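PDB 3NWP: 6-phosphogluconolactonase, which probably hydrolyses 6-phosphogluconolactone to 6-phosphogluconate, the lactone-opening step of the oxidative pentose phosphate pathway. Local coordinates for residues A[66-70]-A[123-127]; A[140-146]-A[213-219]; A[159-164]-A[176-182]. All coordinates share one frame; numbering follows the deposited sequence.

Interaction 1: residues A[66-70]-A[123-127]; sequences VYITL and LSNFP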
loop_
_atom_site.group_PDB
_atom_site.type_symbol
_atom_site.label_atom_id
_atom_site.label_comp_id
_atom_site.label_asym_id
_atom_site.label_seq_id
_atom_site.Cartn_x
_atom_site.Cartn_y
_atom_site.Cartn_z
ATOM N N VAL A 66 5.251 -15.500 -5.041
ATOM C CA VAL A 66 4.992 -14.060 -4.705
ATOM C C VAL A 66 4.698 -13.973 -3.235
ATOM O O VAL A 66 3.771 -14.656 -2.715
ATOM C CB VAL A 66 3.835 -13.458 -5.532
ATOM C CG1 VAL A 66 3.600 -11.958 -5.103
ATOM C CG2 VAL A 66 4.074 -13.614 -7.035
ATOM N N TYR A 67 5.450 -13.123 -2.526
ATOM C CA TYR A 67 5.221 -12.799 -1.138
ATOM C C TYR A 67 4.380 -11.550 -1.062
ATOM O O TYR A 67 4.662 -10.580 -1.770
ATOM C CB TYR A 67 6.548 -12.553 -0.424
ATOM C CG TYR A 67 7.392 -13.760 -0.207
ATOM C CD1 TYR A 67 8.146 -14.289 -1.225
ATOM C CD2 TYR A 67 7.539 -14.281 1.079
ATOM C CE1 TYR A 67 8.973 -15.405 -1.007
ATOM C CE2 TYR A 67 8.364 -15.380 1.305
ATOM C CZ TYR A 67 9.065 -15.933 0.250
ATOM O OH TYR A 67 9.890 -17.022 0.432
ATOM N N ILE A 68 3.315 -11.560 -0.249
ATOM C CA ILE A 68 2.406 -10.441 -0.171
ATOM C C ILE A 68 2.239 -9.962 1.254
ATOM O O ILE A 68 2.174 -10.757 2.181
ATOM C CB ILE A 68 1.016 -10.812 -0.700
ATOM C CG1 ILE A 68 1.097 -11.418 -2.106
ATOM C CG2 ILE A 68 0.118 -9.558 -0.668
ATOM C CD1 ILE A 68 -0.272 -11.865 -2.697
ATOM N N THR A 69 2.282 -8.648 1.459
ATOM C CA THR A 69 1.980 -8.081 2.756
ATOM C C THR A 69 1.167 -6.787 2.595
ATOM O O THR A 69 0.770 -6.416 1.482
ATOM C CB THR A 69 3.239 -7.900 3.631
ATOM O OG1 THR A 69 2.843 -7.683 5.007
ATOM C CG2 THR A 69 4.165 -6.767 3.167
ATOM N N LEU A 70 0.887 -6.122 3.708
ATOM C CA LEU A 70 0.045 -4.952 3.799
ATOM C C LEU A 70 0.858 -3.684 3.993
ATOM O O LEU A 70 1.896 -3.675 4.690
ATOM C CB LEU A 70 -0.887 -5.098 5.031
ATOM C CG LEU A 70 -1.753 -6.363 5.072
ATOM C CD1 LEU A 70 -2.502 -6.483 6.408
ATOM C CD2 LEU A 70 -2.727 -6.355 3.891
ATOM N N LEU A 123 8.746 -9.843 8.511
ATOM C CA LEU A 123 8.964 -9.472 7.116
ATOM C C LEU A 123 10.423 -9.469 6.671
ATOM O O LEU A 123 10.700 -9.264 5.473
ATOM C CB LEU A 123 8.456 -8.057 6.880
ATOM C CG LEU A 123 6.947 -7.845 7.114
ATOM C CD1 LEU A 123 6.655 -6.334 6.892
ATOM C CD2 LEU A 123 6.030 -8.711 6.243
ATOM N N SER A 124 11.354 -9.648 7.618
ATOM C CA SER A 124 12.792 -9.499 7.328
ATOM C C SER A 124 13.228 -10.391 6.163
ATOM O O SER A 124 14.165 -10.018 5.443
ATOM C CB SER A 124 13.664 -9.781 8.569
ATOM O OG SER A 124 13.558 -8.716 9.479
ATOM N N ASN A 125 12.523 -11.518 6.005
ATOM C CA ASN A 125 12.577 -12.443 4.873
ATOM C C ASN A 125 11.903 -12.117 3.518
ATOM O O ASN A 125 12.105 -12.852 2.552
ATOM C CB ASN A 125 11.931 -13.756 5.317
ATOM N N PHE A 126 11.047 -11.093 3.430
ATOM C CA PHE A 126 10.431 -10.751 2.141
ATOM C C PHE A 126 11.507 -10.242 1.223
ATOM O O PHE A 126 12.386 -9.512 1.699
ATOM C CB PHE A 126 9.426 -9.591 2.263
ATOM C CG PHE A 126 8.038 -9.994 2.552
ATOM C CD1 PHE A 126 7.775 -10.994 3.463
ATOM C CD2 PHE A 126 6.998 -9.523 1.786
ATOM C CE1 PHE A 126 6.482 -11.380 3.717
ATOM C CE2 PHE A 126 5.704 -9.904 2.051
ATOM C CZ PHE A 126 5.454 -10.844 2.977
ATOM N N PRO A 127 11.395 -10.531 -0.083
ATOM C CA PRO A 127 12.238 -9.906 -1.080
ATOM C C PRO A 127 12.112 -8.383 -1.019
ATOM O O PRO A 127 10.988 -7.846 -1.062
ATOM C CB PRO A 127 11.695 -10.429 -2.415
ATOM C CG PRO A 127 11.035 -11.688 -2.078
ATOM C CD PRO A 127 10.492 -11.540 -0.708
#

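Interaction 2: residues A[140-146]-A[213-219]; sequences DGHTCSW and AMPIRAV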
loop_
_atom_site.group_PDB
_atom_site.type_symbol
_atom_site.label_atom_id
_atom_site.label_comp_id
_atom_site.label_asym_id
_atom_site.label_seq_id
_atom_site.Cartn_x
_atom_site.Cartn_y
_atom_site.Cartn_z
ATOM N N ASP A 140 -7.714 13.342 3.612
ATOM C CA ASP A 140 -6.782 14.167 4.365
ATOM C C ASP A 140 -5.337 14.188 3.829
ATOM O O ASP A 140 -4.451 14.769 4.440
ATOM C CB ASP A 140 -6.764 13.729 5.864
ATOM C CG ASP A 140 -6.252 12.307 6.056
ATOM O OD1 ASP A 140 -6.127 11.583 5.061
ATOM O OD2 ASP A 140 -6.056 11.855 7.225
ATOM N N GLY A 141 -5.100 13.472 2.717
ATOM C CA GLY A 141 -3.744 13.295 2.212
ATOM C C GLY A 141 -2.858 12.239 2.827
ATOM O O GLY A 141 -1.688 12.156 2.453
ATOM N N HIS A 142 -3.400 11.449 3.765
ATOM C CA HIS A 142 -2.651 10.336 4.343
ATOM C C HIS A 142 -2.485 9.231 3.314
ATOM O O HIS A 142 -3.283 9.139 2.358
ATOM C CB HIS A 142 -3.284 9.773 5.647
ATOM C CG HIS A 142 -4.287 8.683 5.478
ATOM N ND1 HIS A 142 -5.636 8.912 5.332
ATOM C CD2 HIS A 142 -4.129 7.333 5.488
ATOM C CE1 HIS A 142 -6.271 7.749 5.255
ATOM N NE2 HIS A 142 -5.380 6.778 5.347
ATOM N N THR A 143 -1.451 8.425 3.508
ATOM C CA THR A 143 -1.272 7.169 2.790
ATOM C C THR A 143 -0.714 6.178 3.799
ATOM O O THR A 143 -0.307 6.552 4.887
ATOM C CB THR A 143 -0.364 7.342 1.565
ATOM O OG1 THR A 143 -0.365 6.125 0.812
ATOM C CG2 THR A 143 1.099 7.658 1.931
ATOM N N CYS A 144 -0.749 4.892 3.478
ATOM C CA CYS A 144 -0.410 3.876 4.518
ATOM C C CYS A 144 -1.172 4.248 5.782
ATOM O O CYS A 144 -2.379 4.553 5.709
ATOM C CB CYS A 144 1.093 3.728 4.711
ATOM S SG CYS A 144 1.956 3.276 3.165
ATOM N N SER A 145 -0.536 4.177 6.974
ATOM C CA SER A 145 -1.082 4.830 8.166
ATOM C C SER A 145 -0.164 5.971 8.604
ATOM O O SER A 145 0.090 6.177 9.812
ATOM C CB SER A 145 -1.448 3.840 9.316
ATOM O OG SER A 145 -2.694 3.204 9.050
ATOM N N TRP A 146 0.317 6.728 7.622
ATOM C CA TRP A 146 1.072 7.956 7.820
ATOM C C TRP A 146 0.081 9.082 7.894
ATOM O O TRP A 146 -0.363 9.615 6.884
ATOM C CB TRP A 146 2.071 8.243 6.672
ATOM C CG TRP A 146 3.015 7.155 6.265
ATOM C CD1 TRP A 146 3.310 5.953 6.914
ATOM C CD2 TRP A 146 3.747 7.130 5.037
ATOM N NE1 TRP A 146 4.194 5.219 6.155
ATOM C CE2 TRP A 146 4.441 5.901 4.977
ATOM C CE3 TRP A 146 3.845 8.012 3.958
ATOM C CZ2 TRP A 146 5.252 5.571 3.902
ATOM C CZ3 TRP A 146 4.660 7.653 2.878
ATOM C CH2 TRP A 146 5.316 6.441 2.856
ATOM N N ALA A 213 1.793 18.017 6.270
ATOM C CA ALA A 213 0.393 18.348 6.039
ATOM C C ALA A 213 -0.345 17.215 5.263
ATOM O O ALA A 213 -1.496 16.887 5.583
ATOM C CB ALA A 213 0.295 19.679 5.243
HETATM N N MSE A 214 0.317 16.674 4.257
HETATM C CA MSE A 214 -0.266 15.591 3.404
HETATM C C MSE A 214 0.807 14.544 3.126
HETATM O O MSE A 214 1.608 14.687 2.193
HETATM C CB MSE A 214 -0.808 16.173 2.091
HETATM C CG MSE A 214 -1.995 17.127 2.261
HETATM SE SE MSE A 214 -2.748 17.792 0.676
HETATM C CE MSE A 214 -3.651 16.324 0.256
ATOM N N PRO A 215 0.848 13.474 3.943
ATOM C CA PRO A 215 1.976 12.531 3.852
ATOM C C PRO A 215 2.144 11.748 2.515
ATOM O O PRO A 215 3.247 11.309 2.217
ATOM C CB PRO A 215 1.726 11.608 5.039
ATOM C CG PRO A 215 1.063 12.526 6.070
ATOM C CD PRO A 215 0.108 13.329 5.215
ATOM N N ILE A 216 1.081 11.672 1.716
ATOM C CA ILE A 216 1.179 11.156 0.356
ATOM C C ILE A 216 2.298 11.885 -0.434
ATOM O O ILE A 216 2.920 11.331 -1.313
ATOM C CB ILE A 216 -0.184 11.189 -0.352
ATOM C CG1 ILE A 216 -0.107 10.509 -1.728
ATOM C CG2 ILE A 216 -0.644 12.650 -0.612
ATOM C CD1 ILE A 216 0.279 8.985 -1.695
ATOM N N ARG A 217 2.546 13.168 -0.088
ATOM C CA ARG A 217 3.623 13.865 -0.741
ATOM C C ARG A 217 4.990 13.247 -0.608
ATOM O O ARG A 217 5.855 13.472 -1.446
ATOM C CB ARG A 217 3.660 15.346 -0.232
ATOM C CG ARG A 217 2.410 16.133 -0.607
ATOM C CD ARG A 217 2.286 17.427 0.199
ATOM N NE ARG A 217 1.235 18.287 -0.309
ATOM C CZ ARG A 217 0.670 19.283 0.381
ATOM N NH1 ARG A 217 1.007 19.472 1.664
ATOM N NH2 ARG A 217 -0.264 20.067 -0.182
ATOM N N ALA A 218 5.228 12.473 0.468
ATOM C CA ALA A 218 6.509 11.796 0.604
ATOM C C ALA A 218 6.776 10.801 -0.517
ATOM O O ALA A 218 7.920 10.593 -0.910
ATOM C CB ALA A 218 6.632 11.109 1.986
ATOM N N VAL A 219 5.692 10.250 -1.067
ATOM C CA VAL A 219 5.728 9.372 -2.235
ATOM C C VAL A 219 5.731 10.170 -3.556
ATOM O O VAL A 219 6.539 9.908 -4.437
ATOM C CB VAL A 219 4.534 8.405 -2.203
ATOM C CG1 VAL A 219 4.391 7.642 -3.512
ATOM C CG2 VAL A 219 4.694 7.411 -1.013
HETATM O O HOH W 1 -4.637 17.126 5.570
#

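Interaction 3: residues A[159-164]-A[176-182]; sequences TQALCV and ITLSKSA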
loop_
_atom_site.group_PDB
_atom_site.type_symbol
_atom_site.label_atom_id
_atom_site.label_comp_id
_atom_site.label_asym_id
_atom_site.label_seq_id
_atom_site.Cartn_x
_atom_site.Cartn_y
_atom_site.Cartn_z
ATOM N N THR A 159 12.242 6.615 10.273
ATOM C CA THR A 159 12.771 5.379 10.812
ATOM C C THR A 159 13.390 4.511 9.743
ATOM O O THR A 159 12.991 4.573 8.560
ATOM C CB THR A 159 11.728 4.604 11.573
ATOM O OG1 THR A 159 12.365 3.538 12.301
ATOM C CG2 THR A 159 10.653 3.967 10.634
ATOM N N GLN A 160 14.386 3.723 10.136
ATOM C CA GLN A 160 14.853 2.620 9.287
ATOM C C GLN A 160 14.190 1.321 9.582
ATOM O O GLN A 160 14.394 0.354 8.822
ATOM C CB GLN A 160 16.389 2.496 9.423
ATOM C CG GLN A 160 17.165 3.694 8.888
ATOM C CD GLN A 160 17.025 3.800 7.373
ATOM O OE1 GLN A 160 16.569 4.804 6.857
ATOM N NE2 GLN A 160 17.266 2.709 6.701
ATOM N N ALA A 161 13.350 1.231 10.631
ATOM C CA ALA A 161 12.607 0.011 10.868
ATOM C C ALA A 161 11.586 -0.201 9.753
ATOM O O ALA A 161 11.107 0.762 9.169
ATOM C CB ALA A 161 11.871 0.051 12.208
ATOM N N LEU A 162 11.254 -1.433 9.479
ATOM C CA LEU A 162 10.300 -1.710 8.411
ATOM C C LEU A 162 8.872 -1.285 8.728
ATOM O O LEU A 162 8.109 -0.974 7.815
ATOM C CB LEU A 162 10.324 -3.203 8.023
ATOM C CG LEU A 162 11.611 -3.652 7.303
ATOM C CD1 LEU A 162 11.435 -5.193 7.147
ATOM C CD2 LEU A 162 11.809 -2.993 5.914
ATOM N N CYS A 163 8.489 -1.334 10.011
ATOM C CA CYS A 163 7.143 -0.911 10.395
ATOM C C CYS A 163 7.148 -0.329 11.794
ATOM O O CYS A 163 8.012 -0.652 12.624
ATOM C CB CYS A 163 6.141 -1.994 10.210
ATOM S SG CYS A 163 6.535 -3.514 11.025
ATOM N N VAL A 164 6.197 0.565 12.010
ATOM C CA VAL A 164 6.069 1.276 13.268
ATOM C C VAL A 164 4.619 1.464 13.591
ATOM O O VAL A 164 3.755 1.377 12.710
ATOM C CB VAL A 164 6.757 2.617 13.286
ATOM C CG1 VAL A 164 8.281 2.468 13.061
ATOM C CG2 VAL A 164 6.126 3.608 12.325
ATOM N N ILE A 176 -0.555 -0.162 12.711
ATOM C CA ILE A 176 0.814 -0.462 12.343
ATOM C C ILE A 176 0.928 -0.022 10.890
ATOM O O ILE A 176 -0.024 -0.122 10.114
ATOM C CB ILE A 176 1.097 -1.939 12.564
ATOM C CG1 ILE A 176 2.534 -2.288 12.282
ATOM C CG2 ILE A 176 0.162 -2.821 11.763
ATOM C CD1 ILE A 176 2.993 -3.440 13.179
ATOM N N THR A 177 2.084 0.491 10.547
ATOM C CA THR A 177 2.330 0.913 9.171
ATOM C C THR A 177 3.708 0.504 8.734
ATOM O O THR A 177 4.687 0.624 9.487
ATOM C CB THR A 177 2.145 2.438 9.052
ATOM O OG1 THR A 177 2.116 2.822 7.647
ATOM C CG2 THR A 177 3.241 3.251 9.748
ATOM N N LEU A 178 3.845 0.197 7.459
ATOM C CA LEU A 178 5.179 0.181 6.884
ATOM C C LEU A 178 5.711 1.604 6.911
ATOM O O LEU A 178 5.001 2.573 6.774
ATOM C CB LEU A 178 5.192 -0.420 5.456
ATOM C CG LEU A 178 4.751 -1.858 5.278
ATOM C CD1 LEU A 178 5.110 -2.393 3.835
ATOM C CD2 LEU A 178 5.253 -2.806 6.355
ATOM N N SER A 179 7.022 1.727 7.061
ATOM C CA SER A 179 7.702 2.995 7.099
ATOM C C SER A 179 7.915 3.576 5.710
ATOM O O SER A 179 7.833 2.870 4.728
ATOM C CB SER A 179 9.073 2.853 7.751
ATOM O OG SER A 179 9.877 1.921 7.046
ATOM N N LYS A 180 8.178 4.874 5.651
ATOM C CA LYS A 180 8.581 5.474 4.382
ATOM C C LYS A 180 9.799 4.781 3.804
ATOM O O LYS A 180 9.853 4.463 2.587
ATOM C CB LYS A 180 8.815 6.968 4.540
ATOM C CG LYS A 180 9.108 7.706 3.241
ATOM C CD LYS A 180 9.826 9.033 3.509
ATOM C CE LYS A 180 11.309 8.845 3.746
ATOM N NZ LYS A 180 11.939 10.144 4.157
ATOM N N SER A 181 10.815 4.545 4.617
ATOM C CA SER A 181 12.014 3.913 4.096
ATOM C C SER A 181 11.687 2.552 3.465
ATOM O O SER A 181 12.221 2.203 2.391
ATOM C CB SER A 181 13.102 3.803 5.169
ATOM O OG SER A 181 12.655 3.069 6.245
ATOM N N ALA A 182 10.791 1.791 4.091
ATOM C CA ALA A 182 10.366 0.486 3.527
ATOM C C ALA A 182 9.598 0.671 2.219
ATOM O O ALA A 182 9.842 -0.026 1.223
ATOM C CB ALA A 182 9.471 -0.279 4.537
HETATM O O HOH W 2 11.025 5.866 7.220
HETATM O O HOH W 3 12.831 0.301 6.336
#

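Interaction 1: residues A[66-70]-A[123-127]
Phe-126 meets strand 66-70 with one face and one edge of its ring: Tyr-67 CB lies over the face, and Ile-68 O approaches the edge. With CG beside the backbone N and anti to the carbonyl carbon (chi1 -90°), the ring is directed at the strand. Tyr-67 CB stands 3.8 Å from the centroid of the Phe-126 ring, 16° off the ring normal, a CH-pi contact. Farther out, the Tyr-67 ring turns an edge toward the same phenyl ring. Their centroids are 5.4 Å apart and the planes meet at 60°, which makes the pair edge-to-face. The Tyr-67 ring in turn receives Pro-127 CD over one of its own faces, 3.7 Å from Tyr-67 CD1. On the opposite face of Phe-126 lies Leu-123 CD2, from the same turn, so the phenyl ring is sandwiched. Its far end packs closer still: Phe-126 CZ comes within 3.4 Å of Ile-68 O, and Phe-126 CE2 within 3.5 Å of Thr-69 CB. Thr-69 OG1 touches Leu-123 CD2, but its hydrogen bond goes to the carbonyl of Arg-103. An alanine in place of Phe-126 is likely to leave a gap between Tyr-67 CB and Leu-123 CD2 and the Tyr-67 ring without its aromatic mate. The outer side is much looser. Ser-124 and Asn-125 form the exposed bend of a type I turn closed by Phe-126 N to Leu-123 O (2.8 Å). The contact belongs to a helix-to-strand connection of a Rossmann-like alpha/beta fold, where the loop after helix 112-122 packs on strand 66-74 before entering strand 132-135.

Interaction 2: residues A[140-146]-A[213-219]
Asp-140 OD1 is gripped by two donors of His-142, and the loop so shaped presents Gly-141 O to Ile-216 N. The run Asp-Gly-His belongs to the glycine-rich signature loop of the 6-phosphogluconolactonase family, which probably borders the active site. His-142 ND1 reaches OD1 of Asp-140 at 2.7 Å, on its syn lone pair and within 5° of the imidazole plane. His-142 N comes instead from above the carboxylate plane, at 3.0 Å from Asp-140 OD1, and completes an Asx turn. This backbone bond anchors the carboxylate, and the ND1 bond then limits rotation of the imidazole. Across the contact, Ile-216 N donates to Gly-141 O over 2.9 Å, almost in line with the carbonyl. Gly-141 has a positive phi of 81°, and a CB there would lie only 2.7 Å from CG of the selenomethionine Met-214. A water donates to both Asp-140 O and Ala-213 O, bridging the outer end. Deeper in, Ile-216 CG1 is placed anti to the backbone N (chi1 -174°), and the bend at chi2 brings CD1 to 3.7 Å from Thr-143 CB. The indole of Trp-146 packs beside Ala-218 and Val-219: its CZ3 rests 3.9 Å from Val-219 CG2, while Pro-215 O lies at the ring edge. Trp-146 O is buried with no polar partner in the model, and Pro-215 CG sits 3.3 Å from it.

Interaction 3: residues A[159-164]-A[176-182]
Ser-179 OG donates to Ala-161 O over 2.7 Å, in the carbonyl plane, and Ser-181 OG donates to Thr-159 O over 2.8 Å, tilted 18° from its plane. Both bonds lie where a beta hairpin, strands 163-166 and 175-178, runs into helix 180-184. Ser-179 is the N-cap of that helix: its OG also accepts from Ala-182 N (3.1 Å), so one hydroxyl ties the first helical turn to segment 159-164. The position follows from a chi1 of 59°, which sets OG between the backbone N and the carbonyl carbon. Two waters extend the polar seam, one joining Thr-159 O to Ser-181 N, the other Gln-160 O to Ser-181 OG.

Next come the backbone bonds. Val-164 and Thr-177 form an antiparallel hydrogen-bonded pair, with Val-164 N to Thr-177 O and Thr-177 N to Val-164 O both at 2.9 Å. Ser-179 N adds a bond to Leu-162 O at 3.0 Å, but from 47° above the carbonyl plane. With Leu-162 at helical backbone angles, this bond stands outside the regular strand pairing, which within the two segments covers Cys-163 with Leu-178 and Val-164 with Thr-177.

Packing fills in around these bonds. The methyl CG2 of Thr-159 presses against Ser-179 CB at 3.5 Å, tighter than usual for two carbons, while Leu-162 CD2 touches Ala-182 CB at the helix start. Cys-163 CB meets Leu-178 CD2. The side chains of Val-164 and Thr-177 point the same way, side by side, their CG2 methyls 3.9 Å apart.

How the interactions relate
From the N terminus, interaction 1 opens on strand 66-74 and closes after helix 112-122, before strand 132-135. Interaction 2 opens only beyond that strand, so the two follow in series, on opposite sides of the chain's centre and about 22 Å apart between centres. The loop that interaction 2 closes, from 140-146 to 213-219, encloses interaction 3 entirely. Interaction 3 is also the physical bridge: strand 175-178 pairs antiparallel with strand 66-74, and Leu-178 packs on Leu-123 of interaction 1, while Trp-146 NE1 probably hydrogen-bonds to Leu-178 O. Together they tie the hairpin to the loop after helix 112-122 and also to loop 140-146 and the segment leading into helix 217-220.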